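Local structure of halorhodopsin (Halobacterium salinarum, 2JAF) at residues 64-69 with 120-125; 127-132 with 184-189. The protein is a retinal-binding membrane protein that uses light to pump chloride ions into the cell. The protein carries 2 engineered substitutions. One frame throughout, in Å; residues are numbered along the deposited sequence.

Both contacts draw on helix 106-127: contact 1 uses its buried last turns, contact 2 its C-terminal end and the turn that follows. Contact 1 is buried, helix against helix, and almost purely apolar, with alanine and leucine methyls facing each other. Contact 2, whose centre lies about 15 Å from that of contact 1, is further from the chain's centre and only partly buried; there a turn meets helix 182-190, and backbone carbonyls and a serine join the methyl packing. The two touch where Val129 N probably donates to Gly124 O (3.2 Å). Arg58 also connects them, through a weak hydrogen bond to Leu125 O and a salt bridge to Asp128.

Contact 1: 64-69 with 120-125; sequences GATLMI and LLALGL
Ala65 directs CB toward helix 106-127, where Ala65 CB meets Leu121 CD2 at 4.3 Å, Ala122 CB at 4.4 Å and Leu125 CD1 at 4.5 Å. The two alanines face each other, and their small size lets the CA atoms of Ala65 and Ala122 come within 5.7 Å. The longer Leu121 and Leu125 side chains each bring one methyl, CD2 and CD1, to the same alanine. Next, Thr66 sets OG1 beside its own backbone N, anti to the carbonyl carbon, from where it bonds back to Ile62 O. A hydroxyl is thereby satisfied within its own helix and can pack at 4.2 Å, Thr66 OG1 to Ala122 CB. The segments are neighbours in the seven-helix bundle of the microbial rhodopsins and run nearly antiparallel (156°), their axes 9.0 Å apart. The retinal lies about 12 Å from the side chain of Ala122. Met68 turns instead to Thr136 of a second subunit. Ile69 starts off to one side, and Ile69 CD1 comes no closer than 4.7 Å to Ala122 CB, short of contact; its side chain packs instead on Lys242 of helix 227-255, a residue of the retinal pocket.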
# COMPACT_ATOMS: atom_id res chain seq x y z
N GLY A 64 -9.94 17.81 4.07
CA GLY A 64 -9.40 16.70 4.84
C GLY A 64 -8.16 16.10 4.21
O GLY A 64 -7.17 15.83 4.90
N ALA A 65 -8.20 15.90 2.90
CA ALA A 65 -7.06 15.34 2.18
C ALA A 65 -5.87 16.28 2.34
O ALA A 65 -4.72 15.84 2.47
CB ALA A 65 -7.40 15.18 0.71
N THR A 66 -6.15 17.58 2.34
CA THR A 66 -5.09 18.58 2.47
C THR A 66 -4.51 18.59 3.89
O THR A 66 -3.31 18.74 4.06
CB THR A 66 -5.62 19.98 2.12
OG1 THR A 66 -6.13 19.97 0.78
CG2 THR A 66 -4.51 21.01 2.21
N LEU A 67 -5.37 18.43 4.89
CA LEU A 67 -4.94 18.41 6.28
C LEU A 67 -3.92 17.32 6.55
O LEU A 67 -3.03 17.48 7.39
CB LEU A 67 -6.14 18.19 7.21
CG LEU A 67 -6.95 19.43 7.61
CD1 LEU A 67 -8.16 19.00 8.43
CD2 LEU A 67 -6.06 20.36 8.42
N MET A 68 -4.05 16.20 5.85
CA MET A 68 -3.15 15.09 6.06
C MET A 68 -1.77 15.22 5.45
O MET A 68 -0.87 14.48 5.81
CB MET A 68 -3.79 13.81 5.58
CG MET A 68 -4.85 13.32 6.54
SD MET A 68 -5.25 11.66 6.13
CE MET A 68 -6.53 11.96 4.92
N ILE A 69 -1.61 16.15 4.52
CA ILE A 69 -0.30 16.34 3.91
C ILE A 69 0.70 16.69 5.01
O ILE A 69 1.75 16.06 5.12
CB ILE A 69 -0.35 17.43 2.81
CG1 ILE A 69 -1.17 16.91 1.63
CG2 ILE A 69 1.07 17.80 2.37
CD1 ILE A 69 -1.51 17.95 0.58
N LEU A 120 -1.44 14.19 -4.63
CA LEU A 120 -2.10 13.87 -5.89
C LEU A 120 -3.61 13.66 -5.70
O LEU A 120 -4.40 13.97 -6.58
CB LEU A 120 -1.46 12.62 -6.52
CG LEU A 120 0.02 12.82 -6.89
CD1 LEU A 120 0.67 11.50 -7.29
CD2 LEU A 120 0.12 13.84 -8.02
N LEU A 121 -3.99 13.13 -4.55
CA LEU A 121 -5.41 12.93 -4.25
C LEU A 121 -6.09 14.29 -4.16
O LEU A 121 -7.16 14.51 -4.75
CB LEU A 121 -5.58 12.17 -2.93
CG LEU A 121 -7.02 12.02 -2.45
CD1 LEU A 121 -7.86 11.30 -3.50
CD2 LEU A 121 -7.05 11.28 -1.12
N ALA A 122 -5.48 15.21 -3.43
CA ALA A 122 -6.03 16.55 -3.27
C ALA A 122 -6.18 17.24 -4.62
O ALA A 122 -7.22 17.82 -4.93
CB ALA A 122 -5.15 17.39 -2.34
N LEU A 123 -5.12 17.18 -5.42
CA LEU A 123 -5.13 17.79 -6.75
C LEU A 123 -6.15 17.10 -7.65
O LEU A 123 -6.84 17.75 -8.44
CB LEU A 123 -3.74 17.67 -7.38
CG LEU A 123 -3.14 18.81 -8.19
CD1 LEU A 123 -2.26 18.21 -9.26
CD2 LEU A 123 -4.21 19.68 -8.82
N GLY A 124 -6.24 15.77 -7.53
CA GLY A 124 -7.18 15.01 -8.33
C GLY A 124 -8.63 15.34 -8.03
O GLY A 124 -9.45 15.46 -8.95
N LEU A 125 -8.96 15.48 -6.75
CA LEU A 125 -10.32 15.81 -6.35
C LEU A 125 -10.64 17.21 -6.87
O LEU A 125 -11.70 17.44 -7.46
CB LEU A 125 -10.44 15.77 -4.82
CG LEU A 125 -10.29 14.40 -4.16
CD1 LEU A 125 -10.26 14.54 -2.65
CD2 LEU A 125 -11.43 13.50 -4.60

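Contact 2: 127-132 with 184-189; sequences ADVDLG and AASASS
Ala127 and Ala187 bring their methyls together, CB to CB at 4.0 Å, in the tight part of the contact. With only a methyl on each, the CA atoms of Ala127 and Ala187 come within 4.2 Å. The carbonyl of Ala127 also lies against Ser186, its O 3.4 Å from Ser186 CB. Val129 packs CG1 on that same Ser186 CB at 3.9 Å. Serine suits this place because it is small and because OG, beside its own backbone N (chi1 -63°), bonds back to Asp182 O, which satisfies the hydroxyl inside its helix. The other side is looser and more polar. Asp128 takes positive phi (49°) in the Schellman motif that ends helix 106-127, and approaches through its backbone, O to Ser186 CB at 4.0 Å, while its carboxylate makes a salt bridge with Arg58. On the exposed side Ser189 OG donates to Ser186 O within the same helix (2.8 Å), the donor tilted 26° from the carbonyl plane. The contact thus sets the turn between helices 106-127 and 131-153 against helix 182-190, with Phe196 of helix 193-216 touching both alanines and Leu131, at the start of helix 131-153, packing on Leu131 of each of the other two subunits.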
# COMPACT_ATOMS: atom_id res chain seq x y z
N ALA A 127 -9.46 18.75 -9.39
CA ALA A 127 -9.63 18.68 -10.84
C ALA A 127 -10.76 17.72 -11.24
O ALA A 127 -11.11 17.63 -12.41
CB ALA A 127 -8.33 18.25 -11.50
N ASP A 128 -11.31 17.01 -10.26
CA ASP A 128 -12.40 16.07 -10.51
C ASP A 128 -12.08 15.14 -11.68
O ASP A 128 -12.83 15.07 -12.66
CB ASP A 128 -13.69 16.84 -10.80
CG ASP A 128 -14.91 15.95 -10.83
OD1 ASP A 128 -15.11 15.19 -9.85
OD2 ASP A 128 -15.67 16.01 -11.81
N VAL A 129 -10.97 14.42 -11.57
CA VAL A 129 -10.53 13.51 -12.61
C VAL A 129 -11.19 12.14 -12.49
O VAL A 129 -11.86 11.85 -11.50
CB VAL A 129 -8.99 13.31 -12.55
CG1 VAL A 129 -8.29 14.66 -12.64
CG2 VAL A 129 -8.61 12.59 -11.27
N ASP A 130 -11.00 11.30 -13.50
CA ASP A 130 -11.58 9.96 -13.48
C ASP A 130 -10.91 9.14 -12.39
O ASP A 130 -9.70 9.25 -12.17
CB ASP A 130 -11.37 9.27 -14.83
CG ASP A 130 -12.16 9.92 -15.95
OD1 ASP A 130 -13.40 9.99 -15.85
OD2 ASP A 130 -11.53 10.37 -16.93
N LEU A 131 -11.69 8.31 -11.71
CA LEU A 131 -11.16 7.46 -10.65
C LEU A 131 -10.07 6.55 -11.20
O LEU A 131 -9.09 6.26 -10.51
CB LEU A 131 -12.28 6.61 -10.03
CG LEU A 131 -13.50 7.31 -9.43
CD1 LEU A 131 -13.04 8.39 -8.47
CD2 LEU A 131 -14.36 7.91 -10.54
N GLY A 132 -10.26 6.09 -12.43
CA GLY A 132 -9.29 5.21 -13.06
C GLY A 132 -7.95 5.90 -13.27
O GLY A 132 -6.89 5.29 -13.07
N ALA A 184 -5.68 17.94 -16.83
CA ALA A 184 -5.87 19.34 -17.21
C ALA A 184 -7.21 19.53 -17.91
O ALA A 184 -7.90 20.53 -17.70
CB ALA A 184 -4.74 19.80 -18.11
N ALA A 185 -7.58 18.56 -18.75
CA ALA A 185 -8.84 18.62 -19.47
C ALA A 185 -10.00 18.47 -18.49
O ALA A 185 -11.07 19.05 -18.68
CB ALA A 185 -8.89 17.53 -20.53
N SER A 186 -9.77 17.69 -17.44
CA SER A 186 -10.80 17.48 -16.43
C SER A 186 -11.03 18.75 -15.62
O SER A 186 -12.17 19.12 -15.34
CB SER A 186 -10.40 16.33 -15.51
OG SER A 186 -10.30 15.12 -16.24
N ALA A 187 -9.94 19.43 -15.26
CA ALA A 187 -10.05 20.66 -14.48
C ALA A 187 -10.84 21.71 -15.26
O ALA A 187 -11.61 22.47 -14.69
CB ALA A 187 -8.66 21.19 -14.16
N SER A 188 -10.64 21.73 -16.58
CA SER A 188 -11.32 22.68 -17.44
C SER A 188 -12.83 22.42 -17.40
O SER A 188 -13.62 23.35 -17.25
CB SER A 188 -10.81 22.54 -18.88
OG SER A 188 -11.48 23.44 -19.75
N SER A 189 -13.21 21.16 -17.53
CA SER A 189 -14.63 20.80 -17.50
C SER A 189 -15.18 20.97 -16.09
O SER A 189 -16.39 21.10 -15.90
CB SER A 189 -14.82 19.36 -17.97
OG SER A 189 -14.18 18.45 -17.10